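Local coordinates for protein CCMAN5 (Cellulosimicrobium cellulans, PDB 2XSG) that is a calcium-binding bacterial alpha-mannosidase of glycoside hydrolase family 92 that enables mannose-6-phosphate modification of yeast-produced lysosomal enzymes, at residues A[20-25]-A[627-632]; A[573-576]-A[580-583]; A[584-589]-A[617-622]; A[637-642]-A[654-659]. All coordinates share one frame; numbering follows the deposited sequence.

Interaction 1: A[20-25]-A[627-632]; sequences EGDFGN and GSSSAV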
loop_
_atom_site.group_PDB
_atom_site.type_symbol
_atom_site.label_atom_id
_atom_site.label_comp_id
_atom_site.label_asym_id
_atom_site.label_seq_id
_atom_site.Cartn_x
_atom_site.Cartn_y
_atom_site.Cartn_z
ATOM N N GLU A 20 5.458 -8.239 -12.390
ATOM C CA GLU A 20 6.582 -8.204 -13.346
ATOM C C GLU A 20 7.494 -7.010 -13.085
ATOM O O GLU A 20 7.018 -5.888 -12.915
ATOM C CB GLU A 20 6.097 -8.184 -14.801
ATOM C CG GLU A 20 7.257 -8.246 -15.837
ATOM C CD GLU A 20 6.837 -8.818 -17.182
ATOM O OE1 GLU A 20 5.796 -9.493 -17.242
ATOM O OE2 GLU A 20 7.565 -8.619 -18.181
ATOM N N GLY A 21 8.795 -7.277 -13.021
ATOM C CA GLY A 21 9.832 -6.241 -13.116
ATOM C C GLY A 21 9.551 -5.041 -12.248
ATOM O O GLY A 21 9.234 -5.199 -11.091
ATOM N N ASP A 22 9.645 -3.849 -12.831
ATOM C CA ASP A 22 9.408 -2.593 -12.120
ATOM C C ASP A 22 8.030 -2.012 -12.482
ATOM O O ASP A 22 7.905 -0.813 -12.721
ATOM C CB ASP A 22 10.532 -1.578 -12.432
ATOM C CG ASP A 22 10.591 -0.425 -11.418
ATOM O OD1 ASP A 22 10.000 -0.534 -10.314
ATOM O OD2 ASP A 22 11.237 0.596 -11.714
ATOM N N PHE A 23 7.004 -2.868 -12.509
ATOM C CA PHE A 23 5.647 -2.459 -12.925
ATOM C C PHE A 23 4.629 -2.595 -11.776
ATOM O O PHE A 23 3.512 -3.091 -11.961
ATOM C CB PHE A 23 5.182 -3.215 -14.189
ATOM C CG PHE A 23 6.055 -2.983 -15.408
ATOM C CD1 PHE A 23 5.739 -1.983 -16.330
ATOM C CD2 PHE A 23 7.184 -3.775 -15.636
ATOM C CE1 PHE A 23 6.542 -1.761 -17.475
ATOM C CE2 PHE A 23 8.000 -3.571 -16.760
ATOM C CZ PHE A 23 7.674 -2.556 -17.690
ATOM N N GLY A 24 5.024 -2.156 -10.582
ATOM C CA GLY A 24 4.113 -2.183 -9.447
ATOM C C GLY A 24 4.727 -2.652 -8.139
ATOM O O GLY A 24 4.337 -2.180 -7.079
ATOM N N ASN A 25 5.685 -3.577 -8.223
ATOM C CA ASN A 25 6.339 -4.175 -7.053
ATOM C C ASN A 25 5.386 -4.862 -6.082
ATOM O O ASN A 25 5.566 -4.792 -4.880
ATOM C CB ASN A 25 7.297 -3.194 -6.366
ATOM C CG ASN A 25 8.613 -3.053 -7.133
ATOM O OD1 ASN A 25 9.344 -4.033 -7.309
ATOM N ND2 ASN A 25 8.919 -1.836 -7.590
ATOM N N GLY A 627 13.934 9.417 -11.308
ATOM C CA GLY A 627 14.763 10.038 -12.346
ATOM C C GLY A 627 14.769 9.295 -13.679
ATOM O O GLY A 627 14.537 9.882 -14.737
ATOM N N SER A 628 15.046 8.000 -13.628
ATOM C CA SER A 628 15.097 7.212 -14.840
ATOM C C SER A 628 14.811 5.733 -14.559
ATOM O O SER A 628 14.893 5.271 -13.410
ATOM C CB SER A 628 16.465 7.376 -15.501
ATOM O OG SER A 628 17.476 6.712 -14.753
ATOM N N SER A 629 14.517 4.988 -15.621
ATOM C CA SER A 629 14.198 3.564 -15.519
ATOM C C SER A 629 14.722 2.814 -16.744
ATOM O O SER A 629 14.536 3.256 -17.886
ATOM C CB SER A 629 12.677 3.385 -15.392
ATOM O OG SER A 629 12.247 2.065 -15.721
ATOM N N SER A 630 15.372 1.678 -16.505
ATOM C CA SER A 630 15.814 0.797 -17.594
ATOM C C SER A 630 14.631 0.094 -18.255
ATOM O O SER A 630 14.767 -0.479 -19.322
ATOM C CB SER A 630 16.776 -0.267 -17.055
ATOM O OG SER A 630 16.131 -0.998 -16.020
ATOM N N ALA A 631 13.466 0.143 -17.620
ATOM C CA ALA A 631 12.293 -0.544 -18.137
ATOM C C ALA A 631 11.586 0.198 -19.273
ATOM O O ALA A 631 10.741 -0.381 -19.947
ATOM C CB ALA A 631 11.326 -0.844 -17.015
ATOM N N VAL A 632 11.933 1.466 -19.496
ATOM C CA VAL A 632 11.289 2.273 -20.543
ATOM C C VAL A 632 12.207 3.443 -20.849
ATOM O O VAL A 632 12.817 3.999 -19.929
ATOM C CB VAL A 632 9.871 2.774 -20.089
ATOM C CG1 VAL A 632 9.975 3.873 -19.004
ATOM C CG2 VAL A 632 9.011 3.233 -21.287
#
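Ala631 and Phe23 make the main touch between these two loops. The methyl carbon CB of Ala631 rests 4.1 Å from CZ of Phe23, the ring atom farthest from the backbone, and it comes at the ring obliquely. Phe23 holds CG anti to its carbonyl carbon (chi1 -61°), and this sends CZ out toward the alanine. At the CD2 edge of the ring, Glu20 O lies in the ring plane, 3.5 Å from CD2 of Phe23. The same oxygen accepts a hydrogen bond from Phe23 N at 3.0 Å, closing a type II' beta turn from Glu20 to Phe23. Gly21 supplies the positive phi that such a turn needs. The partner loop is also a tight one: Ser629 to Val632 form a type I beta turn, and Ser629 OG accepts from Ala631 N at 3.0 Å, an ST turn that probably helps fix where the methyl points. In the fold, a loop of the family 92 N-terminal domain thus meets the connection between strands 618-623 and 634-635 of a small antiparallel sheet. Asp22 adds a polar flank to the apolar pair. Its OD2 stays 4.4 Å from Ser629 OG, so the two only approach, while its OD1 takes a weak bond from Asn25 ND2 at 3.2 Å. The side chain of Asp22 lies about 10 Å from the bound calcium. Backbone hydrogen bonds between Asp22 and Thr658 and between Phe23 and Met655 tie the first loop to residues 654-659, and Glu20 pairs in a salt bridge with Arg653.

Interaction 2: A[573-576]-A[580-583]; sequences EHAP and KAML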
loop_
_atom_site.group_PDB
_atom_site.type_symbol
_atom_site.label_atom_id
_atom_site.label_comp_id
_atom_site.label_asym_id
_atom_site.label_seq_id
_atom_site.Cartn_x
_atom_site.Cartn_y
_atom_site.Cartn_z
ATOM N N GLU A 573 -5.145 20.308 -21.936
ATOM C CA GLU A 573 -6.444 20.350 -22.644
ATOM C C GLU A 573 -6.408 21.116 -23.974
ATOM O O GLU A 573 -7.172 20.807 -24.906
ATOM C CB GLU A 573 -7.540 20.931 -21.740
ATOM C CG GLU A 573 -8.029 19.979 -20.663
ATOM C CD GLU A 573 -8.877 18.827 -21.209
ATOM O OE1 GLU A 573 -9.400 18.924 -22.337
ATOM O OE2 GLU A 573 -9.008 17.802 -20.509
ATOM N N HIS A 574 -5.509 22.093 -24.054
ATOM C CA HIS A 574 -5.277 22.881 -25.272
ATOM C C HIS A 574 -4.461 22.128 -26.325
ATOM O O HIS A 574 -4.356 22.594 -27.464
ATOM C CB HIS A 574 -4.487 24.136 -24.904
ATOM C CG HIS A 574 -3.150 23.825 -24.317
ATOM N ND1 HIS A 574 -1.978 23.954 -25.028
ATOM C CD2 HIS A 574 -2.802 23.337 -23.104
ATOM C CE1 HIS A 574 -0.961 23.580 -24.271
ATOM N NE2 HIS A 574 -1.435 23.195 -23.101
ATOM N N ALA A 575 -3.817 21.024 -25.939
ATOM C CA ALA A 575 -3.089 20.189 -26.906
ATOM C C ALA A 575 -3.216 18.701 -26.583
ATOM O O ALA A 575 -2.261 18.097 -26.099
ATOM C CB ALA A 575 -1.630 20.605 -26.991
ATOM N N PRO A 576 -4.399 18.107 -26.858
ATOM C CA PRO A 576 -4.754 16.743 -26.411
ATOM C C PRO A 576 -3.892 15.611 -27.008
ATOM O O PRO A 576 -3.875 14.502 -26.462
ATOM C CB PRO A 576 -6.220 16.592 -26.863
ATOM C CG PRO A 576 -6.354 17.521 -28.011
ATOM C CD PRO A 576 -5.504 18.717 -27.628
ATOM N N LYS A 580 3.808 15.922 -24.244
ATOM C CA LYS A 580 4.646 16.819 -23.439
ATOM C C LYS A 580 3.827 17.883 -22.677
ATOM O O LYS A 580 4.319 18.473 -21.707
ATOM C CB LYS A 580 5.719 17.463 -24.333
ATOM C CG LYS A 580 6.832 18.230 -23.615
ATOM C CD LYS A 580 8.000 17.338 -23.120
ATOM C CE LYS A 580 9.085 18.202 -22.436
ATOM N NZ LYS A 580 9.987 17.467 -21.461
ATOM N N ALA A 581 2.581 18.114 -23.093
ATOM C CA ALA A 581 1.716 19.089 -22.412
ATOM C C ALA A 581 0.995 18.514 -21.179
ATOM O O ALA A 581 0.200 19.205 -20.540
ATOM C CB ALA A 581 0.700 19.693 -23.403
ATOM N N MET A 582 1.273 17.251 -20.863
ATOM C CA MET A 582 0.696 16.594 -19.703
ATOM C C MET A 582 1.537 16.893 -18.455
ATOM O O MET A 582 2.618 16.322 -18.279
ATOM C CB MET A 582 0.602 15.076 -19.950
ATOM C CG MET A 582 0.051 14.251 -18.768
ATOM S SD MET A 582 -1.576 14.754 -18.171
ATOM C CE MET A 582 -2.628 14.626 -19.627
ATOM N N LEU A 583 1.039 17.774 -17.590
ATOM C CA LEU A 583 1.824 18.230 -16.419
ATOM C C LEU A 583 1.510 17.403 -15.180
ATOM O O LEU A 583 2.298 17.370 -14.219
ATOM C CB LEU A 583 1.575 19.722 -16.140
ATOM C CG LEU A 583 1.834 20.656 -17.326
ATOM C CD1 LEU A 583 1.736 22.100 -16.891
ATOM C CD2 LEU A 583 3.193 20.365 -17.985
HETATM O O HOH W 1 0.265 21.813 -20.653
#
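His574, the first residue of 573-576 to touch Ala581, brings its imidazole to the methyl: NE2 lies 4.1 Å from CB of Ala581, with the ring approached obliquely. The first torsion (chi1 61°) places CG between the backbone N and the carbonyl carbon, which turns the ring toward 580-583. A water in the ring plane extends the link, lying 3.3 Å from His574 NE2 and donating to Ala581 O at 2.6 Å. The alanine is therefore met twice, by the imidazole at its methyl and through water at its carbonyl. Next in the chain, Ala575 points its methyl across, and its CB is 4.4 Å from CB of Ala581. The Ala575 carbonyl leans the same way, O coming within 4.3 Å of Ala581 CB. With Pro576 the chain turns its side chain away, and the connection doubles back to a short 3-10 piece at 580-581. All this lies in a surface loop, part of the long link between helices 560-570 and 604-616 of the catalytic domain. His574 meets the ring of His569 on the first helix, Glu573 forms a salt bridge with Lys609 on the second, and Lys580 reaches Glu638 on strand 638-646.

Interaction 3: A[584-589]-A[617-622]; sequences HSNANE and KETWNR. With CA (calcium ion), chain C.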
loop_
_atom_site.group_PDB
_atom_site.type_symbol
_atom_site.label_atom_id
_atom_site.label_comp_id
_atom_site.label_asym_id
_atom_site.label_seq_id
_atom_site.Cartn_x
_atom_site.Cartn_y
_atom_site.Cartn_z
ATOM N N HIS A 584 0.362 16.730 -15.218
ATOM C CA HIS A 584 -0.023 15.783 -14.181
ATOM C C HIS A 584 0.804 14.501 -14.303
ATOM O O HIS A 584 1.133 14.077 -15.419
ATOM C CB HIS A 584 -1.505 15.446 -14.333
ATOM C CG HIS A 584 -1.977 14.364 -13.416
ATOM N ND1 HIS A 584 -2.472 13.159 -13.872
ATOM C CD2 HIS A 584 -2.051 14.316 -12.069
ATOM C CE1 HIS A 584 -2.812 12.407 -12.840
ATOM N NE2 HIS A 584 -2.567 13.087 -11.735
ATOM N N SER A 585 1.128 13.882 -13.167
ATOM C CA SER A 585 1.733 12.550 -13.186
ATOM C C SER A 585 0.760 11.506 -12.669
ATOM O O SER A 585 0.141 11.694 -11.610
ATOM C CB SER A 585 3.029 12.498 -12.384
ATOM O OG SER A 585 3.607 11.196 -12.460
ATOM N N ASN A 586 0.638 10.402 -13.409
ATOM C CA ASN A 586 -0.129 9.229 -12.949
ATOM C C ASN A 586 0.706 8.203 -12.168
ATOM O O ASN A 586 0.160 7.289 -11.551
ATOM C CB ASN A 586 -0.799 8.521 -14.134
ATOM C CG ASN A 586 -1.671 9.452 -14.952
ATOM O OD1 ASN A 586 -1.427 9.678 -16.151
ATOM N ND2 ASN A 586 -2.659 10.022 -14.312
ATOM N N ALA A 587 2.025 8.367 -12.180
ATOM C CA ALA A 587 2.939 7.315 -11.735
ATOM C C ALA A 587 3.291 7.425 -10.257
ATOM O O ALA A 587 3.845 6.485 -9.678
ATOM C CB ALA A 587 4.215 7.320 -12.597
ATOM N N ASN A 588 2.969 8.570 -9.661
ATOM C CA ASN A 588 3.241 8.847 -8.249
ATOM C C ASN A 588 2.036 9.473 -7.544
ATOM O O ASN A 588 1.081 9.936 -8.199
ATOM C CB ASN A 588 4.437 9.788 -8.125
ATOM C CG ASN A 588 5.196 9.597 -6.847
ATOM O OD1 ASN A 588 5.184 8.515 -6.261
ATOM N ND2 ASN A 588 5.864 10.650 -6.393
ATOM N N GLU A 589 2.090 9.504 -6.213
ATOM C CA GLU A 589 0.966 9.946 -5.382
ATOM C C GLU A 589 0.908 11.455 -5.112
ATOM O O GLU A 589 -0.067 11.933 -4.523
ATOM C CB GLU A 589 0.979 9.228 -4.019
ATOM C CG GLU A 589 0.724 7.724 -4.069
ATOM C CD GLU A 589 1.994 6.927 -4.245
ATOM O OE1 GLU A 589 3.049 7.533 -4.452
ATOM O OE2 GLU A 589 1.939 5.688 -4.169
ATOM N N LYS A 617 -8.708 3.676 -19.467
ATOM C CA LYS A 617 -8.365 3.913 -20.871
ATOM C C LYS A 617 -6.861 4.212 -21.021
ATOM O O LYS A 617 -6.111 4.141 -20.048
ATOM C CB LYS A 617 -9.192 5.086 -21.420
ATOM C CG LYS A 617 -10.709 4.889 -21.343
ATOM C CD LYS A 617 -11.441 6.136 -21.830
ATOM C CE LYS A 617 -12.943 5.946 -21.848
ATOM N NZ LYS A 617 -13.391 4.961 -22.872
ATOM N N GLU A 618 -6.436 4.513 -22.243
ATOM C CA GLU A 618 -5.082 4.966 -22.510
ATOM C C GLU A 618 -5.021 6.456 -22.271
ATOM O O GLU A 618 -5.936 7.175 -22.663
ATOM C CB GLU A 618 -4.707 4.723 -23.962
ATOM C CG GLU A 618 -4.574 3.276 -24.373
ATOM C CD GLU A 618 -3.708 3.138 -25.611
ATOM O OE1 GLU A 618 -3.643 4.111 -26.394
ATOM O OE2 GLU A 618 -3.063 2.082 -25.780
ATOM N N THR A 619 -3.955 6.917 -21.625
ATOM C CA THR A 619 -3.694 8.349 -21.478
ATOM C C THR A 619 -2.264 8.689 -21.874
ATOM O O THR A 619 -1.406 7.801 -21.937
ATOM C CB THR A 619 -3.864 8.834 -20.017
ATOM O OG1 THR A 619 -3.182 7.928 -19.131
ATOM C CG2 THR A 619 -5.340 8.930 -19.643
ATOM N N TRP A 620 -2.015 9.979 -22.109
ATOM C CA TRP A 620 -0.655 10.497 -22.256
ATOM C C TRP A 620 0.066 10.512 -20.919
ATOM O O TRP A 620 -0.460 11.005 -19.920
ATOM C CB TRP A 620 -0.671 11.907 -22.837
ATOM C CG TRP A 620 -0.861 11.905 -24.315
ATOM C CD1 TRP A 620 -1.945 12.388 -25.010
ATOM C CD2 TRP A 620 0.043 11.374 -25.289
ATOM N NE1 TRP A 620 -1.749 12.209 -26.354
ATOM C CE2 TRP A 620 -0.546 11.583 -26.559
ATOM C CE3 TRP A 620 1.304 10.764 -25.219
ATOM C CZ2 TRP A 620 0.086 11.198 -27.751
ATOM C CZ3 TRP A 620 1.928 10.373 -26.406
ATOM C CH2 TRP A 620 1.315 10.590 -27.654
ATOM N N ASN A 621 1.267 9.944 -20.913
ATOM C CA ASN A 621 2.102 9.916 -19.720
ATOM C C ASN A 621 3.458 10.529 -19.977
ATOM O O ASN A 621 4.248 10.000 -20.762
ATOM C CB ASN A 621 2.233 8.495 -19.184
ATOM C CG ASN A 621 0.969 8.039 -18.500
ATOM O OD1 ASN A 621 0.801 8.244 -17.300
ATOM N ND2 ASN A 621 0.037 7.486 -19.275
ATOM N N ARG A 622 3.688 11.677 -19.337
ATOM C CA ARG A 622 4.949 12.395 -19.437
ATOM C C ARG A 622 5.924 11.986 -18.335
ATOM O O ARG A 622 7.139 11.902 -18.563
ATOM C CB ARG A 622 4.719 13.920 -19.409
ATOM C CG ARG A 622 6.024 14.737 -19.354
ATOM C CD ARG A 622 5.815 16.244 -19.479
ATOM N NE ARG A 622 7.081 16.965 -19.265
ATOM C CZ ARG A 622 7.223 18.292 -19.260
ATOM N NH1 ARG A 622 6.197 19.101 -19.496
ATOM N NH2 ARG A 622 8.418 18.813 -19.036
HETATM CA CA CA C . 5.287 6.380 -5.241
HETATM O O HOH W 2 2.441 12.304 -16.799
HETATM O O HOH W 3 2.425 9.711 -15.454
HETATM O O HOH W 4 4.225 5.281 -7.155
#
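Asn586 and Asn621 face each other where the calcium-carrying loop of the family 92 catalytic domain passes an outer strand, 618-623, of a three-stranded antiparallel sheet. The two side chains cross at about a right angle, with their amide planes 67° apart, and CB of Asn586 lies 3.6 Å from Asn621 OD1. A water joins the two residues: it accepts from Asn586 N at 2.8 Å and donates to Asn621 OD1 at 2.9 Å. A second water bridges in the opposite sense, donating to His584 O and accepting from Arg622 N. On Asn621, CG stands anti to the carbonyl carbon (chi1 -74°), which brings the amide to the loop 584-589. Its ND2 donates to Thr619 OG1 at 3.3 Å, a partner tilted 31° out of the amide plane, and also weakly to Thr619 O. Replacing Asn621 by alanine removes the amide, and the first water would probably lose its acceptor on the strand and Thr619 OG1 this donor. Behind Asn586, Ser585 OG accepts from Ala587 N at 3.3 Å, an ST turn that probably helps shape the loop just ahead of its metal ligands. Helix 604-616 backs the contact, Ile614 touching both His584 and Asn586. Asn588 OD1 and Glu589 OE1 bind the calcium together with Asp662, and a metal-bound water, 2.5 Å from the calcium, donates to Ala587 O at 2.8 Å.

Interaction 4: A[637-642]-A[654-659]; sequences GEFTPP and GMLPTM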
loop_
_atom_site.group_PDB
_atom_site.type_symbol
_atom_site.label_atom_id
_atom_site.label_comp_id
_atom_site.label_asym_id
_atom_site.label_seq_id
_atom_site.Cartn_x
_atom_site.Cartn_y
_atom_site.Cartn_z
ATOM N N GLY A 637 13.243 12.226 -14.947
ATOM C CA GLY A 637 11.905 11.981 -14.379
ATOM C C GLY A 637 10.789 11.818 -15.405
ATOM O O GLY A 637 9.595 11.774 -15.052
ATOM N N GLU A 638 11.157 11.701 -16.677
ATOM C CA GLU A 638 10.144 11.641 -17.733
ATOM C C GLU A 638 10.289 10.427 -18.656
ATOM O O GLU A 638 11.394 9.890 -18.818
ATOM C CB GLU A 638 10.165 12.937 -18.547
ATOM C CG GLU A 638 9.997 14.173 -17.680
ATOM C CD GLU A 638 9.877 15.469 -18.454
ATOM O OE1 GLU A 638 9.664 15.426 -19.676
ATOM O OE2 GLU A 638 9.996 16.540 -17.823
ATOM N N PHE A 639 9.159 10.001 -19.222
ATOM C CA PHE A 639 9.122 9.136 -20.409
ATOM C C PHE A 639 9.686 9.955 -21.575
ATOM O O PHE A 639 9.156 11.019 -21.890
ATOM C CB PHE A 639 7.681 8.751 -20.793
ATOM C CG PHE A 639 6.999 7.763 -19.860
ATOM C CD1 PHE A 639 7.120 6.397 -20.065
ATOM C CD2 PHE A 639 6.181 8.212 -18.823
ATOM C CE1 PHE A 639 6.465 5.478 -19.217
ATOM C CE2 PHE A 639 5.511 7.313 -17.969
ATOM C CZ PHE A 639 5.660 5.945 -18.162
ATOM N N THR A 640 10.737 9.462 -22.227
ATOM C CA THR A 640 11.344 10.180 -23.362
ATOM C C THR A 640 11.350 9.257 -24.584
ATOM O O THR A 640 12.246 8.412 -24.712
ATOM C CB THR A 640 12.787 10.605 -23.074
ATOM O OG1 THR A 640 13.550 9.437 -22.759
ATOM C CG2 THR A 640 12.862 11.604 -21.892
ATOM N N PRO A 641 10.362 9.413 -25.487
ATOM C CA PRO A 641 9.316 10.431 -25.477
ATOM C C PRO A 641 8.137 10.095 -24.556
ATOM O O PRO A 641 8.037 8.958 -24.083
ATOM C CB PRO A 641 8.833 10.424 -26.929
ATOM C CG PRO A 641 9.026 8.974 -27.372
ATOM C CD PRO A 641 10.281 8.538 -26.686
ATOM N N PRO A 642 7.235 11.074 -24.317
ATOM C CA PRO A 642 5.978 10.778 -23.648
ATOM C C PRO A 642 5.243 9.614 -24.310
ATOM O O PRO A 642 5.330 9.437 -25.525
ATOM C CB PRO A 642 5.184 12.066 -23.831
ATOM C CG PRO A 642 6.218 13.121 -23.806
ATOM C CD PRO A 642 7.357 12.522 -24.606
ATOM N N GLY A 654 1.530 -4.462 -14.316
ATOM C CA GLY A 654 0.229 -3.960 -13.848
ATOM C C GLY A 654 0.074 -2.449 -13.799
ATOM O O GLY A 654 -1.016 -1.926 -14.083
ATOM N N MET A 655 1.152 -1.748 -13.432
ATOM C CA MET A 655 1.160 -0.297 -13.420
ATOM C C MET A 655 2.176 0.184 -14.437
ATOM O O MET A 655 2.921 -0.614 -15.014
ATOM C CB MET A 655 1.595 0.232 -12.038
ATOM C CG MET A 655 1.073 -0.528 -10.841
ATOM S SD MET A 655 -0.629 -0.125 -10.573
ATOM C CE MET A 655 -0.885 -0.865 -8.964
ATOM N N LEU A 656 2.255 1.504 -14.592
ATOM C CA LEU A 656 3.340 2.123 -15.347
ATOM C C LEU A 656 4.693 1.650 -14.808
ATOM O O LEU A 656 4.798 1.322 -13.622
ATOM C CB LEU A 656 3.255 3.637 -15.225
ATOM C CG LEU A 656 2.028 4.300 -15.878
ATOM C CD1 LEU A 656 1.978 5.756 -15.488
ATOM C CD2 LEU A 656 2.059 4.140 -17.392
ATOM N N PRO A 657 5.730 1.632 -15.664
ATOM C CA PRO A 657 7.058 1.366 -15.116
ATOM C C PRO A 657 7.399 2.447 -14.060
ATOM O O PRO A 657 7.060 3.611 -14.263
ATOM C CB PRO A 657 7.974 1.488 -16.339
ATOM C CG PRO A 657 7.166 2.335 -17.339
ATOM C CD PRO A 657 5.765 1.931 -17.115
ATOM N N THR A 658 8.072 2.034 -12.979
ATOM C CA THR A 658 8.397 2.845 -11.780
ATOM C C THR A 658 7.214 3.141 -10.835
ATOM O O THR A 658 7.407 3.676 -9.730
ATOM C CB THR A 658 9.031 4.224 -12.090
ATOM O OG1 THR A 658 8.004 5.104 -12.567
ATOM C CG2 THR A 658 10.198 4.144 -13.076
ATOM N N MET A 659 6.002 2.847 -11.271
ATOM C CA MET A 659 4.818 3.203 -10.500
ATOM C C MET A 659 4.544 2.167 -9.407
ATOM O O MET A 659 3.804 1.221 -9.617
ATOM C CB MET A 659 3.620 3.354 -11.438
ATOM C CG MET A 659 2.277 3.643 -10.752
ATOM S SD MET A 659 1.031 3.860 -12.031
ATOM C CE MET A 659 -0.450 3.962 -11.034
#
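Phe639 drives the far end of its ring into the step between Leu656 and Pro657, crossing each of these side chains at about a right angle. The closest approach is from CE1 of Phe639 to CG of Pro657, 3.7 Å. CZ of the ring lies 4.0 Å from that same proline carbon and 4.1 Å from CD2 of Leu656. Both neighbours come at the ring obliquely. On the phenylalanine, CG stands anti to the carbonyl carbon (chi1 -72°), a torsion that carries the ring off the strand to the turn, while the CD2 branch of Leu656 lies alongside its CZ corner. A leucine in place of Phe639 would probably fall short of both partners, opening a gap beside Pro657 and leaving CD2 of Leu656 without its aromatic neighbour. Asn621 on the adjoining strand and Ile624 in the loop after it also touch this ring. The far side of the contact is kept in shape by Met659 N donating to Leu656 O at 3.0 Å. That bond closes a type II beta turn from Leu656 to Met659, with Pro657 second and Thr658 at positive phi third: a proline-containing turn packed against a small antiparallel sheet, shortly before calcium ligand Asp662.

Overall arrangement
Residues 20-25 pair with 627-632 across some 600 residues, and interactions 2 and 3 follow one another inside that span; interaction 4 comes after it. Interactions 3 and 4 lie about 8 Å apart, centre to centre, and share neighbouring strands 618-623 and 638-646, joined by the backbone bond of Arg622 with Phe639. Interaction 1 is also about 8 Å from interaction 4 between centres, tied to it by Asp22 O and Thr658 N. Interaction 2 sits farthest out, about 24 Å from interaction 1, centre to centre, but Lys580 and Arg622 both form salt bridges with Glu638. The small sheet and the 654-659 turn packed on it thus lie between the N-terminal loop, the calcium-binding loop and a surface loop of the catalytic domain.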